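Local coordinates for protein glucanase (Klebsiella pneumoniae, PDB 5GY3) that probably catalyses the endohydrolysis of beta-1,4-glucosidic linkages in cellulose and related beta-glucans, as a glycosyl hydrolase of family 8, at residues A[117-122]-A[168-173]; A[128-133]-A[177-182]; A[140-145]-A[207-212]; A[148-153]-A[182-187]. One frame throughout, in Å; residues are numbered along the deposited sequence.

Interaction 1. Residues A[117-122]-A[168-173]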
loop_
_atom_site.group_PDB
_atom_site.type_symbol
_atom_site.label_atom_id
_atom_site.label_comp_id
_atom_site.label_asym_id
_atom_site.label_seq_id
_atom_site.Cartn_x
_atom_site.Cartn_y
_atom_site.Cartn_z
ATOM N N ALA A 117 -5.751 -5.661 -15.731
ATOM C CA ALA A 117 -5.241 -5.582 -17.100
ATOM C C ALA A 117 -4.661 -4.202 -17.388
ATOM O O ALA A 117 -3.614 -4.084 -18.045
ATOM C CB ALA A 117 -6.341 -5.924 -18.103
ATOM N N SER A 118 -5.314 -3.150 -16.883
ATOM C CA SER A 118 -4.785 -1.794 -17.035
ATOM C C SER A 118 -3.459 -1.621 -16.303
ATOM O O SER A 118 -2.553 -0.937 -16.794
ATOM C CB SER A 118 -5.799 -0.767 -16.522
ATOM O OG SER A 118 -6.877 -0.610 -17.424
ATOM N N LEU A 119 -3.331 -2.207 -15.118
ATOM C CA LEU A 119 -2.065 -2.106 -14.403
ATOM C C LEU A 119 -0.927 -2.731 -15.204
ATOM O O LEU A 119 0.153 -2.148 -15.315
ATOM C CB LEU A 119 -2.187 -2.749 -13.027
ATOM C CG LEU A 119 -2.922 -1.898 -11.992
ATOM C CD1 LEU A 119 -3.275 -2.772 -10.799
ATOM C CD2 LEU A 119 -2.033 -0.731 -11.555
ATOM N N LEU A 120 -1.142 -3.931 -15.758
ATOM C CA LEU A 120 -0.079 -4.549 -16.546
ATOM C C LEU A 120 0.226 -3.732 -17.796
ATOM O O LEU A 120 1.397 -3.553 -18.163
ATOM C CB LEU A 120 -0.455 -5.982 -16.931
ATOM C CG LEU A 120 -0.588 -6.955 -15.760
ATOM C CD1 LEU A 120 -1.036 -8.328 -16.271
ATOM C CD2 LEU A 120 0.708 -7.056 -14.955
ATOM N N LYS A 121 -0.812 -3.220 -18.461
ATOM C CA LYS A 121 -0.589 -2.548 -19.736
ATOM C C LYS A 121 0.120 -1.206 -19.556
ATOM O O LYS A 121 1.034 -0.873 -20.321
ATOM C CB LYS A 121 -1.915 -2.355 -20.462
ATOM C CG LYS A 121 -1.775 -1.600 -21.767
ATOM C CD LYS A 121 -3.080 -1.570 -22.527
ATOM C CE LYS A 121 -2.896 -0.809 -23.837
ATOM N NZ LYS A 121 -4.180 -0.703 -24.568
ATOM N N TYR A 122 -0.271 -0.426 -18.545
ATOM C CA TYR A 122 0.175 0.959 -18.432
ATOM C C TYR A 122 1.196 1.240 -17.342
ATOM O O TYR A 122 1.858 2.283 -17.409
ATOM C CB TYR A 122 -1.025 1.878 -18.191
ATOM C CG TYR A 122 -1.987 1.887 -19.342
ATOM C CD1 TYR A 122 -1.729 2.641 -20.484
ATOM C CD2 TYR A 122 -3.164 1.151 -19.288
ATOM C CE1 TYR A 122 -2.621 2.648 -21.546
ATOM C CE2 TYR A 122 -4.058 1.153 -20.341
ATOM C CZ TYR A 122 -3.783 1.904 -21.462
ATOM O OH TYR A 122 -4.684 1.897 -22.498
ATOM N N THR A 168 0.903 -15.858 -15.473
ATOM C CA THR A 168 2.340 -15.791 -15.721
ATOM C C THR A 168 2.883 -14.378 -15.515
ATOM O O THR A 168 3.939 -14.197 -14.890
ATOM C CB THR A 168 2.652 -16.283 -17.131
ATOM O OG1 THR A 168 2.049 -17.573 -17.315
ATOM C CG2 THR A 168 4.164 -16.388 -17.323
ATOM N N ALA A 169 2.180 -13.362 -16.030
ATOM C CA ALA A 169 2.694 -11.995 -15.910
ATOM C C ALA A 169 2.720 -11.532 -14.454
ATOM O O ALA A 169 3.670 -10.858 -14.019
ATOM C CB ALA A 169 1.854 -11.035 -16.761
ATOM N N TRP A 170 1.677 -11.856 -13.686
ATOM C CA TRP A 170 1.653 -11.428 -12.288
ATOM C C TRP A 170 2.672 -12.203 -11.466
ATOM O O TRP A 170 3.301 -11.645 -10.554
ATOM C CB TRP A 170 0.248 -11.588 -11.695
ATOM C CG TRP A 170 -0.683 -10.491 -12.121
ATOM C CD1 TRP A 170 -1.772 -10.606 -12.960
ATOM C CD2 TRP A 170 -0.586 -9.106 -11.779
ATOM N NE1 TRP A 170 -2.359 -9.366 -13.144
ATOM C CE2 TRP A 170 -1.654 -8.434 -12.427
ATOM C CE3 TRP A 170 0.295 -8.365 -10.981
ATOM C CZ2 TRP A 170 -1.859 -7.058 -12.299
ATOM C CZ3 TRP A 170 0.077 -6.988 -10.847
ATOM C CH2 TRP A 170 -0.979 -6.355 -11.516
ATOM N N ARG A 171 2.853 -13.486 -11.776
ATOM C CA ARG A 171 3.861 -14.270 -11.072
ATOM C C ARG A 171 5.264 -13.749 -11.364
ATOM O O ARG A 171 6.105 -13.664 -10.460
ATOM C CB ARG A 171 3.743 -15.745 -11.454
ATOM C CG ARG A 171 2.635 -16.465 -10.728
ATOM C CD ARG A 171 2.915 -17.957 -10.688
ATOM N NE ARG A 171 1.835 -18.692 -10.047
ATOM C CZ ARG A 171 1.736 -20.016 -10.059
ATOM N NH1 ARG A 171 2.655 -20.750 -10.679
ATOM N NH2 ARG A 171 0.715 -20.607 -9.461
ATOM N N THR A 172 5.532 -13.387 -12.621
ATOM C CA THR A 172 6.828 -12.804 -12.954
ATOM C C THR A 172 7.038 -11.482 -12.230
ATOM O O THR A 172 8.134 -11.209 -11.725
ATOM C CB THR A 172 6.938 -12.620 -14.466
ATOM O OG1 THR A 172 7.059 -13.907 -15.088
ATOM C CG2 THR A 172 8.155 -11.748 -14.830
ATOM N N LEU A 173 6.002 -10.641 -12.180
ATOM C CA LEU A 173 6.127 -9.372 -11.465
ATOM C C LEU A 173 6.434 -9.613 -9.995
ATOM O O LEU A 173 7.288 -8.936 -9.401
ATOM C CB LEU A 173 4.845 -8.539 -11.623
ATOM C CG LEU A 173 4.976 -7.063 -11.211
ATOM C CD1 LEU A 173 5.805 -6.269 -12.245
ATOM C CD2 LEU A 173 3.618 -6.409 -10.967
#

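Interaction 2. Residues A[128-133]-A[177-182]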
loop_
_atom_site.group_PDB
_atom_site.type_symbol
_atom_site.label_atom_id
_atom_site.label_comp_id
_atom_site.label_asym_id
_atom_site.label_seq_id
_atom_site.Cartn_x
_atom_site.Cartn_y
_atom_site.Cartn_z
ATOM N N ALA A 128 16.092 -2.833 -16.536
ATOM C CA ALA A 128 17.185 -3.509 -15.823
ATOM C C ALA A 128 16.988 -5.029 -15.794
ATOM O O ALA A 128 17.317 -5.712 -14.818
ATOM C CB ALA A 128 17.342 -2.942 -14.406
ATOM N N GLY A 129 16.451 -5.574 -16.881
ATOM C CA GLY A 129 16.286 -7.010 -16.990
ATOM C C GLY A 129 15.138 -7.609 -16.210
ATOM O O GLY A 129 15.089 -8.837 -16.059
ATOM N N ARG A 130 14.210 -6.793 -15.712
ATOM C CA ARG A 130 13.105 -7.278 -14.899
ATOM C C ARG A 130 11.822 -6.541 -15.262
ATOM O O ARG A 130 11.851 -5.478 -15.888
ATOM C CB ARG A 130 13.401 -7.104 -13.406
ATOM C CG ARG A 130 14.504 -8.040 -12.946
ATOM C CD ARG A 130 14.549 -8.177 -11.469
ATOM N NE ARG A 130 15.712 -8.948 -11.039
ATOM C CZ ARG A 130 15.720 -10.264 -10.871
ATOM N NH1 ARG A 130 14.630 -10.984 -11.118
ATOM N NH2 ARG A 130 16.833 -10.864 -10.454
ATOM N N GLN A 131 10.690 -7.138 -14.874
ATOM C CA GLN A 131 9.401 -6.462 -14.922
ATOM C C GLN A 131 9.236 -5.666 -13.639
ATOM O O GLN A 131 9.432 -6.211 -12.551
ATOM C CB GLN A 131 8.250 -7.461 -15.058
ATOM C CG GLN A 131 8.315 -8.303 -16.332
ATOM C CD GLN A 131 8.253 -7.449 -17.580
ATOM O OE1 GLN A 131 7.178 -6.979 -17.970
ATOM N NE2 GLN A 131 9.406 -7.235 -18.216
ATOM N N VAL A 132 8.888 -4.385 -13.766
ATOM C CA VAL A 132 8.744 -3.494 -12.616
ATOM C C VAL A 132 7.466 -2.676 -12.778
ATOM O O VAL A 132 7.115 -2.260 -13.886
ATOM C CB VAL A 132 9.971 -2.563 -12.437
ATOM C CG1 VAL A 132 11.264 -3.353 -12.490
ATOM C CG2 VAL A 132 10.020 -1.519 -13.503
ATOM N N MET A 133 6.777 -2.440 -11.661
ATOM C CA MET A 133 5.600 -1.585 -11.627
ATOM C C MET A 133 6.006 -0.167 -11.231
ATOM O O MET A 133 6.578 0.045 -10.153
ATOM C CB MET A 133 4.558 -2.117 -10.646
ATOM C CG MET A 133 3.341 -1.219 -10.536
ATOM S SD MET A 133 2.085 -1.843 -9.392
ATOM C CE MET A 133 1.456 -3.249 -10.324
ATOM N N GLY A 177 9.796 -8.460 -8.257
ATOM C CA GLY A 177 9.684 -7.468 -7.199
ATOM C C GLY A 177 10.316 -7.936 -5.901
ATOM O O GLY A 177 10.979 -7.160 -5.201
ATOM N N GLN A 178 10.140 -9.214 -5.572
ATOM C CA GLN A 178 10.875 -9.769 -4.443
ATOM C C GLN A 178 12.380 -9.715 -4.691
ATOM O O GLN A 178 13.148 -9.346 -3.799
ATOM C CB GLN A 178 10.406 -11.193 -4.171
ATOM C CG GLN A 178 8.961 -11.246 -3.718
ATOM C CD GLN A 178 8.546 -12.622 -3.260
ATOM O OE1 GLN A 178 9.381 -13.447 -2.898
ATOM N NE2 GLN A 178 7.247 -12.878 -3.275
ATOM N N ALA A 179 12.819 -10.043 -5.910
ATOM C CA ALA A 179 14.252 -10.012 -6.192
ATOM C C ALA A 179 14.808 -8.598 -6.087
ATOM O O ALA A 179 15.887 -8.395 -5.519
ATOM C CB ALA A 179 14.544 -10.597 -7.573
ATOM N N LEU A 180 14.095 -7.605 -6.627
ATOM C CA LEU A 180 14.581 -6.229 -6.529
ATOM C C LEU A 180 14.626 -5.773 -5.075
ATOM O O LEU A 180 15.632 -5.218 -4.620
ATOM C CB LEU A 180 13.710 -5.293 -7.370
ATOM C CG LEU A 180 13.976 -5.316 -8.878
ATOM C CD1 LEU A 180 12.831 -4.630 -9.618
ATOM C CD2 LEU A 180 15.350 -4.667 -9.227
ATOM N N LEU A 181 13.542 -6.019 -4.328
ATOM C CA LEU A 181 13.522 -5.642 -2.917
ATOM C C LEU A 181 14.672 -6.295 -2.159
ATOM O O LEU A 181 15.284 -5.665 -1.282
ATOM C CB LEU A 181 12.168 -6.006 -2.300
ATOM C CG LEU A 181 11.941 -5.750 -0.802
ATOM C CD1 LEU A 181 12.167 -4.277 -0.464
ATOM C CD2 LEU A 181 10.545 -6.207 -0.361
ATOM N N GLY A 182 14.992 -7.552 -2.497
ATOM C CA GLY A 182 16.101 -8.238 -1.843
ATOM C C GLY A 182 17.434 -7.566 -2.089
ATOM O O GLY A 182 18.350 -7.664 -1.263
#

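Interaction 3. Residues A[140-145]-A[207-212]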
loop_
_atom_site.group_PDB
_atom_site.type_symbol
_atom_site.label_atom_id
_atom_site.label_comp_id
_atom_site.label_asym_id
_atom_site.label_seq_id
_atom_site.Cartn_x
_atom_site.Cartn_y
_atom_site.Cartn_z
ATOM N N PHE A 140 7.636 9.083 -13.410
ATOM C CA PHE A 140 8.607 8.252 -12.709
ATOM C C PHE A 140 9.578 7.550 -13.637
ATOM O O PHE A 140 10.494 6.875 -13.149
ATOM C CB PHE A 140 7.882 7.222 -11.837
ATOM C CG PHE A 140 6.993 7.852 -10.822
ATOM C CD1 PHE A 140 7.531 8.357 -9.642
ATOM C CD2 PHE A 140 5.640 7.999 -11.066
ATOM C CE1 PHE A 140 6.716 8.973 -8.694
ATOM C CE2 PHE A 140 4.812 8.617 -10.129
ATOM C CZ PHE A 140 5.352 9.109 -8.949
ATOM N N ASN A 141 9.397 7.678 -14.948
ATOM C CA ASN A 141 10.284 7.065 -15.923
ATOM C C ASN A 141 11.222 8.180 -16.350
ATOM O O ASN A 141 10.912 8.998 -17.213
ATOM C CB ASN A 141 9.526 6.466 -17.100
ATOM C CG ASN A 141 10.360 5.458 -17.880
ATOM O OD1 ASN A 141 11.556 5.658 -18.099
ATOM N ND2 ASN A 141 9.729 4.358 -18.294
ATOM N N LEU A 142 12.334 8.261 -15.659
ATOM C CA LEU A 142 13.440 9.077 -16.086
ATOM C C LEU A 142 14.196 8.184 -17.067
ATOM O O LEU A 142 13.929 6.983 -17.150
ATOM C CB LEU A 142 14.250 9.533 -14.868
ATOM C CG LEU A 142 13.526 10.497 -13.893
ATOM C CD1 LEU A 142 12.349 9.887 -13.139
ATOM C CD2 LEU A 142 14.496 11.054 -12.866
ATOM N N ASN A 143 15.052 8.770 -17.878
ATOM C CA ASN A 143 15.520 8.008 -19.033
ATOM C C ASN A 143 16.249 6.730 -18.612
ATOM O O ASN A 143 15.743 5.621 -18.832
ATOM C CB ASN A 143 16.395 8.892 -19.908
ATOM C CG ASN A 143 15.707 10.201 -20.276
ATOM O OD1 ASN A 143 14.536 10.201 -20.685
ATOM N ND2 ASN A 143 16.417 11.318 -20.120
ATOM N N ASP A 144 17.411 6.865 -17.985
ATOM C CA ASP A 144 18.160 5.697 -17.553
ATOM C C ASP A 144 17.910 5.339 -16.095
ATOM O O ASP A 144 18.599 4.465 -15.565
ATOM C CB ASP A 144 19.660 5.901 -17.812
ATOM C CG ASP A 144 20.266 7.002 -16.962
ATOM O OD1 ASP A 144 19.529 7.880 -16.480
ATOM O OD2 ASP A 144 21.503 6.995 -16.791
ATOM N N HIS A 145 16.939 5.985 -15.443
ATOM C CA HIS A 145 16.525 5.644 -14.089
ATOM C C HIS A 145 15.009 5.565 -14.030
ATOM O O HIS A 145 14.313 6.316 -14.712
ATOM C CB HIS A 145 16.974 6.682 -13.057
ATOM C CG HIS A 145 18.451 6.741 -12.853
ATOM N ND1 HIS A 145 19.296 7.393 -13.727
ATOM C CD2 HIS A 145 19.237 6.236 -11.872
ATOM C CE1 HIS A 145 20.539 7.289 -13.290
ATOM N NE2 HIS A 145 20.530 6.590 -12.169
ATOM N N ALA A 207 16.143 7.475 -3.822
ATOM C CA ALA A 207 15.922 8.425 -4.905
ATOM C C ALA A 207 16.347 9.832 -4.487
ATOM O O ALA A 207 16.221 10.223 -3.323
ATOM C CB ALA A 207 14.455 8.416 -5.327
ATOM N N LYS A 208 16.846 10.603 -5.463
ATOM C CA LYS A 208 17.388 11.932 -5.161
ATOM C C LYS A 208 16.325 12.881 -4.632
ATOM O O LYS A 208 16.629 13.767 -3.824
ATOM C CB LYS A 208 18.011 12.576 -6.410
ATOM C CG LYS A 208 19.041 11.773 -7.155
ATOM C CD LYS A 208 19.740 12.616 -8.242
ATOM C CE LYS A 208 18.817 13.669 -8.859
ATOM N NZ LYS A 208 17.732 13.136 -9.751
ATOM N N GLU A 209 15.088 12.729 -5.080
ATOM C CA GLU A 209 14.110 13.801 -4.967
ATOM C C GLU A 209 13.363 13.818 -3.639
ATOM O O GLU A 209 12.616 14.769 -3.386
ATOM C CB GLU A 209 13.116 13.710 -6.128
ATOM C CG GLU A 209 13.753 13.924 -7.498
ATOM C CD GLU A 209 14.201 12.635 -8.181
ATOM O OE1 GLU A 209 14.520 11.641 -7.492
ATOM O OE2 GLU A 209 14.231 12.612 -9.426
ATOM N N TRP A 210 13.553 12.818 -2.786
ATOM C CA TRP A 210 12.839 12.695 -1.526
ATOM C C TRP A 210 13.831 12.499 -0.394
ATOM O O TRP A 210 14.963 12.050 -0.619
ATOM C CB TRP A 210 11.869 11.502 -1.537
ATOM C CG TRP A 210 10.720 11.578 -2.488
ATOM C CD1 TRP A 210 9.448 12.002 -2.208
ATOM C CD2 TRP A 210 10.712 11.164 -3.857
ATOM N NE1 TRP A 210 8.658 11.896 -3.332
ATOM C CE2 TRP A 210 9.411 11.384 -4.356
ATOM C CE3 TRP A 210 11.681 10.640 -4.718
ATOM C CZ2 TRP A 210 9.053 11.079 -5.669
ATOM C CZ3 TRP A 210 11.324 10.350 -6.028
ATOM C CH2 TRP A 210 10.022 10.575 -6.488
ATOM N N PRO A 211 13.433 12.799 0.842
ATOM C CA PRO A 211 14.259 12.420 1.994
ATOM C C PRO A 211 14.503 10.922 1.991
ATOM O O PRO A 211 13.554 10.129 1.876
ATOM C CB PRO A 211 13.406 12.848 3.201
ATOM C CG PRO A 211 12.534 13.956 2.665
ATOM C CD PRO A 211 12.206 13.505 1.258
ATOM N N PRO A 212 15.725 10.505 2.098
ATOM C CA PRO A 212 16.050 9.074 1.954
ATOM C C PRO A 212 15.767 8.305 3.238
ATOM O O PRO A 212 16.656 7.721 3.848
ATOM C CB PRO A 212 17.543 9.115 1.605
ATOM C CG PRO A 212 18.046 10.300 2.393
ATOM C CD PRO A 212 16.928 11.328 2.336
#

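Interaction 4. Residues A[148-153]-A[182-187]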
loop_
_atom_site.group_PDB
_atom_site.type_symbol
_atom_site.label_atom_id
_atom_site.label_comp_id
_atom_site.label_asym_id
_atom_site.label_seq_id
_atom_site.Cartn_x
_atom_site.Cartn_y
_atom_site.Cartn_z
ATOM N N LEU A 148 11.151 4.346 -8.175
ATOM C CA LEU A 148 10.228 3.316 -7.725
ATOM C C LEU A 148 9.888 3.537 -6.258
ATOM O O LEU A 148 10.614 4.207 -5.519
ATOM C CB LEU A 148 10.841 1.928 -7.907
ATOM C CG LEU A 148 11.337 1.575 -9.309
ATOM C CD1 LEU A 148 11.957 0.184 -9.285
ATOM C CD2 LEU A 148 10.166 1.641 -10.284
ATOM N N ASN A 149 8.768 2.961 -5.839
ATOM C CA ASN A 149 8.369 2.981 -4.436
ATOM C C ASN A 149 8.120 1.527 -4.045
ATOM O O ASN A 149 7.090 0.947 -4.430
ATOM C CB ASN A 149 7.133 3.850 -4.227
ATOM C CG ASN A 149 6.820 4.059 -2.761
ATOM O OD1 ASN A 149 6.898 3.123 -1.961
ATOM N ND2 ASN A 149 6.482 5.291 -2.394
ATOM N N PRO A 150 9.055 0.883 -3.346
ATOM C CA PRO A 150 8.870 -0.546 -3.056
ATOM C C PRO A 150 7.675 -0.839 -2.173
ATOM O O PRO A 150 7.219 -1.989 -2.157
ATOM C CB PRO A 150 10.190 -0.957 -2.374
ATOM C CG PRO A 150 10.818 0.329 -1.912
ATOM C CD PRO A 150 10.404 1.346 -2.973
ATOM N N SER A 151 7.138 0.155 -1.458
ATOM C CA SER A 151 5.896 -0.051 -0.718
ATOM C C SER A 151 4.682 -0.163 -1.635
ATOM O O SER A 151 3.587 -0.460 -1.149
ATOM C CB SER A 151 5.685 1.073 0.299
ATOM O OG SER A 151 5.077 2.215 -0.268
ATOM N N TYR A 152 4.847 0.063 -2.942
ATOM C CA TYR A 152 3.803 -0.234 -3.922
ATOM C C TYR A 152 3.911 -1.654 -4.478
ATOM O O TYR A 152 3.088 -2.043 -5.321
ATOM C CB TYR A 152 3.838 0.756 -5.101
ATOM C CG TYR A 152 3.553 2.219 -4.806
ATOM C CD1 TYR A 152 3.636 2.736 -3.519
ATOM C CD2 TYR A 152 3.204 3.085 -5.836
ATOM C CE1 TYR A 152 3.382 4.082 -3.258
ATOM C CE2 TYR A 152 2.954 4.437 -5.591
ATOM C CZ TYR A 152 3.045 4.923 -4.301
ATOM O OH TYR A 152 2.800 6.245 -4.034
ATOM N N PHE A 153 4.898 -2.439 -4.040
ATOM C CA PHE A 153 4.981 -3.857 -4.423
ATOM C C PHE A 153 4.062 -4.649 -3.490
ATOM O O PHE A 153 4.496 -5.264 -2.514
ATOM C CB PHE A 153 6.403 -4.409 -4.319
ATOM C CG PHE A 153 7.457 -3.688 -5.136
ATOM C CD1 PHE A 153 7.147 -2.682 -6.041
ATOM C CD2 PHE A 153 8.791 -4.053 -4.981
ATOM C CE1 PHE A 153 8.163 -2.036 -6.765
ATOM C CE2 PHE A 153 9.806 -3.421 -5.705
ATOM C CZ PHE A 153 9.485 -2.413 -6.592
ATOM N N GLY A 182 14.992 -7.552 -2.497
ATOM C CA GLY A 182 16.101 -8.238 -1.843
ATOM C C GLY A 182 17.434 -7.566 -2.089
ATOM O O GLY A 182 18.350 -7.664 -1.263
ATOM N N GLN A 183 17.555 -6.844 -3.201
ATOM C CA GLN A 183 18.775 -6.121 -3.518
ATOM C C GLN A 183 18.807 -4.722 -2.928
ATOM O O GLN A 183 19.862 -4.091 -2.956
ATOM C CB GLN A 183 18.962 -6.051 -5.040
ATOM C CG GLN A 183 19.113 -7.426 -5.680
ATOM C CD GLN A 183 18.918 -7.393 -7.190
ATOM O OE1 GLN A 183 18.971 -6.332 -7.801
ATOM N NE2 GLN A 183 18.687 -8.560 -7.795
ATOM N N MET A 184 17.689 -4.225 -2.393
ATOM C CA MET A 184 17.664 -2.891 -1.815
ATOM C C MET A 184 18.181 -2.917 -0.380
ATOM O O MET A 184 18.224 -3.965 0.274
ATOM C CB MET A 184 16.245 -2.324 -1.843
ATOM C CG MET A 184 15.631 -2.210 -3.232
ATOM S SD MET A 184 13.922 -1.644 -3.094
ATOM C CE MET A 184 13.407 -1.685 -4.813
ATOM N N GLY A 185 18.567 -1.743 0.113
ATOM C CA GLY A 185 18.922 -1.597 1.516
ATOM C C GLY A 185 20.205 -0.813 1.666
ATOM O O GLY A 185 21.172 -1.080 0.945
ATOM N N TRP A 186 20.222 0.163 2.576
ATOM C CA TRP A 186 21.335 1.096 2.683
ATOM C C TRP A 186 21.656 1.355 4.149
ATOM O O TRP A 186 20.822 1.156 5.030
ATOM C CB TRP A 186 21.031 2.411 1.931
ATOM C CG TRP A 186 20.904 2.103 0.485
ATOM C CD1 TRP A 186 21.924 1.973 -0.409
ATOM C CD2 TRP A 186 19.698 1.765 -0.224
ATOM N NE1 TRP A 186 21.428 1.603 -1.645
ATOM C CE2 TRP A 186 20.068 1.465 -1.552
ATOM C CE3 TRP A 186 18.343 1.689 0.135
ATOM C CZ2 TRP A 186 19.133 1.100 -2.531
ATOM C CZ3 TRP A 186 17.413 1.329 -0.840
ATOM C CH2 TRP A 186 17.819 1.042 -2.160
ATOM N N GLY A 187 22.896 1.799 4.388
ATOM C CA GLY A 187 23.332 2.135 5.733
ATOM C C GLY A 187 23.442 0.915 6.633
ATOM O O GLY A 187 23.440 -0.234 6.198
#

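Interaction 1. Residues A[117-122]-A[168-173]
Leu120 lays its branched end over one face of the Trp170 indole. The methyl CD2 sits above the six-membered ring, 3.7 Å from its centroid and only 12° off the ring normal, a CH-pi contact. The other methyl, CD1, lies over the pyrrole part on the same face, 3.6 Å from NE1 of Trp170, and CD1 also touches CB of Ala169 at 4.0 Å. The fork of the leucine thus spreads over both rings of the indole, with CG 3.7 Å from CZ2 of Trp170. Leu119 meets the same indole differently: its CB comes in at the edge, near the ring plane, 4.1 Å from CH2 of Trp170. With the tryptophan CG anti to the carbonyl carbon (chi1 -78°), the end of the indole comes nearer to the other helix than the direction of its CB suggests. That reach is needed, since the axes of 117-122 and 168-173 stay 11.5 Å apart and cross at 63°. A large flat residue suits such a spacing, a forked leucine suits its face, and small Ala169 leaves room for the leucine methyl, which rests on its CB. No hydrogen bond joins the two segments. Trp170 continues into an aromatic group, edge-to-face with Phe161 and in ring contact with Trp158, both on helix 155-164, while Leu119 also packs on Asp89 and Thr90 of helix 86-103. The contact joins helices 106-123 and 167-183 in the (alpha/alpha)6 barrel characteristic of glycosyl hydrolase family 8.

Interaction 2. Residues A[128-133]-A[177-182]
Val132 and Leu180 form the tight, buried part of this contact. The valine methyl CG1 meets CD1 of Leu180 at 3.5 Å, the two side chains crossing at about a right angle, so that methyl presses on methyl. A beta-branched valine suits the strand, and a leucine fills the space between strand and helix, whose axes run nearly perpendicular at 86° and 9.1 Å apart. Toward solvent lies Arg130, only partly buried. Its chain, stretched out from CG to NE (chi2 -164°, chi3 -173°), slides past Leu180 in the opposite direction, CD lying 3.9 Å from CG of Leu180, and this carries the guanidinium far enough to spread flat over Ala179. CB of that alanine is 3.5 Å from CZ of Arg130, above the centre of the planar group, a fit that a small side chain readily permits. The charged end has its own partner: NH1 makes a salt bridge to Asp176, whose other carboxylate oxygen accepts a hydrogen bond from the backbone N of Gln131. Arginine therefore serves twice, its carbons and flat face meeting apolar groups while NH1 pairs with the carboxylate of Asp176, a pairing that probably favours the charged forms of both residues.

Interaction 3. Residues A[140-145]-A[207-212]
Phe140 and Trp210 at one end, and Leu142 and Glu209 at the other, make a light surface contact between two irregular loops, one leading into strand 145-148 and the other joining strands 204-206 and 213-214. Only 105 Å² is buried, and no hydrogen bond passes between the loops. The aromatic pair touches through one pair of carbons: CH2 of Trp210 lies at the edge of the phenyl ring, near its plane, 4.3 Å from CE1 of Phe140. Leu142 and Glu209 approach from opposite directions, and the methyl CD2 of Leu142 stops 3.8 Å from OE2 of Glu209. A bend at chi2 (92°) swings the carboxylate toward the leucine. Independently, the type I turn of Ala207 to Trp210 places CB of Glu209 over one face of the Trp210 ring, toward its rim. OE2 of Glu209 pairs with NZ of Lys208 in a salt bridge at 3.6 Å. Beyond the contact, the Trp210 ring stacks on Trp195. In the other loop, ND1 of His145 donates to OD1 of Asp144 at 2.8 Å, meeting the oxygen from above the carboxylate plane. Neither segment bonds the other directly, but Asn147, just beyond the first loop, gives Glu209 OE2 a weak bond. This leaves van der Waals contact, ring to ring and methyl to carboxylate oxygen, to join them, while Lys208 and Asn147 would help to stabilise the negative charge on Glu209.

Interaction 4. Residues A[148-153]-A[182-187]
Met184 supplies the apolar contact from its side alone, resting the end of its chain against neighbouring Pro150 and Phe153. SD lies 3.9 Å from CB of Pro150 and equally close to CG of that proline, while CE touches both CE2 of Phe153 and CB of Pro150, each at 4.1 Å. The thioether chain is fully stretched beyond CG (chi2 176°, chi3 -177°), and this lets it bridge backbones whose nearest CA atoms, in Pro150 and Met184, are 9.2 Å apart. An unbranched, flexible methionine suits that span, and Val196 and Met204 add further apolar neighbours. The hydrogen bonds belong to the 148-153 side. Ser151 OG donates to OD1 of Asn149 at 2.6 Å, from above the amide carbonyl plane, and the backbone N of Ser151 adds a weak bond to the same oxygen. Asn149 ND2 in turn reaches Asp217, so this buried amide is held at both its oxygen and its nitrogen. Backbone bonds from Tyr152 N to Asn149 O and from Phe153 N to Pro150 O close the tight 3-10 turn. The Phe153 ring folds back over its own turn, one face over CA of Pro150, which probably helps fix the surface that Met184 meets. Buried packing here joins the 3-10 turn ahead of helix 155-164 to the residues leaving helix 167-183, within the alpha/alpha barrel characteristic of family 8, with Phe153 about 8 Å (side chain to side chain) from Asp87, the predicted nucleophile.

Helix 167-183 ties three of the contacts together: interaction 1 uses its first turns, interaction 2 its later ones, and interaction 4 its end and exit, with Gly182 shared by the last two. Interactions 1 and 2 meet where Leu173 CD1 packs 3.6 Å from Gln131 O, and interactions 2 and 4 meet where Gly177 O lies 3.8 Å from Phe153 CD2, their centres about 9 Å apart. Interaction 3 adjoins interaction 4 only through the chain, at strand 145-148. Side chains of interactions 1, 3 and 4 come within about 8 to 9 Å of that of Asp87, the predicted active-site residue, whereas interaction 2 lies away from it.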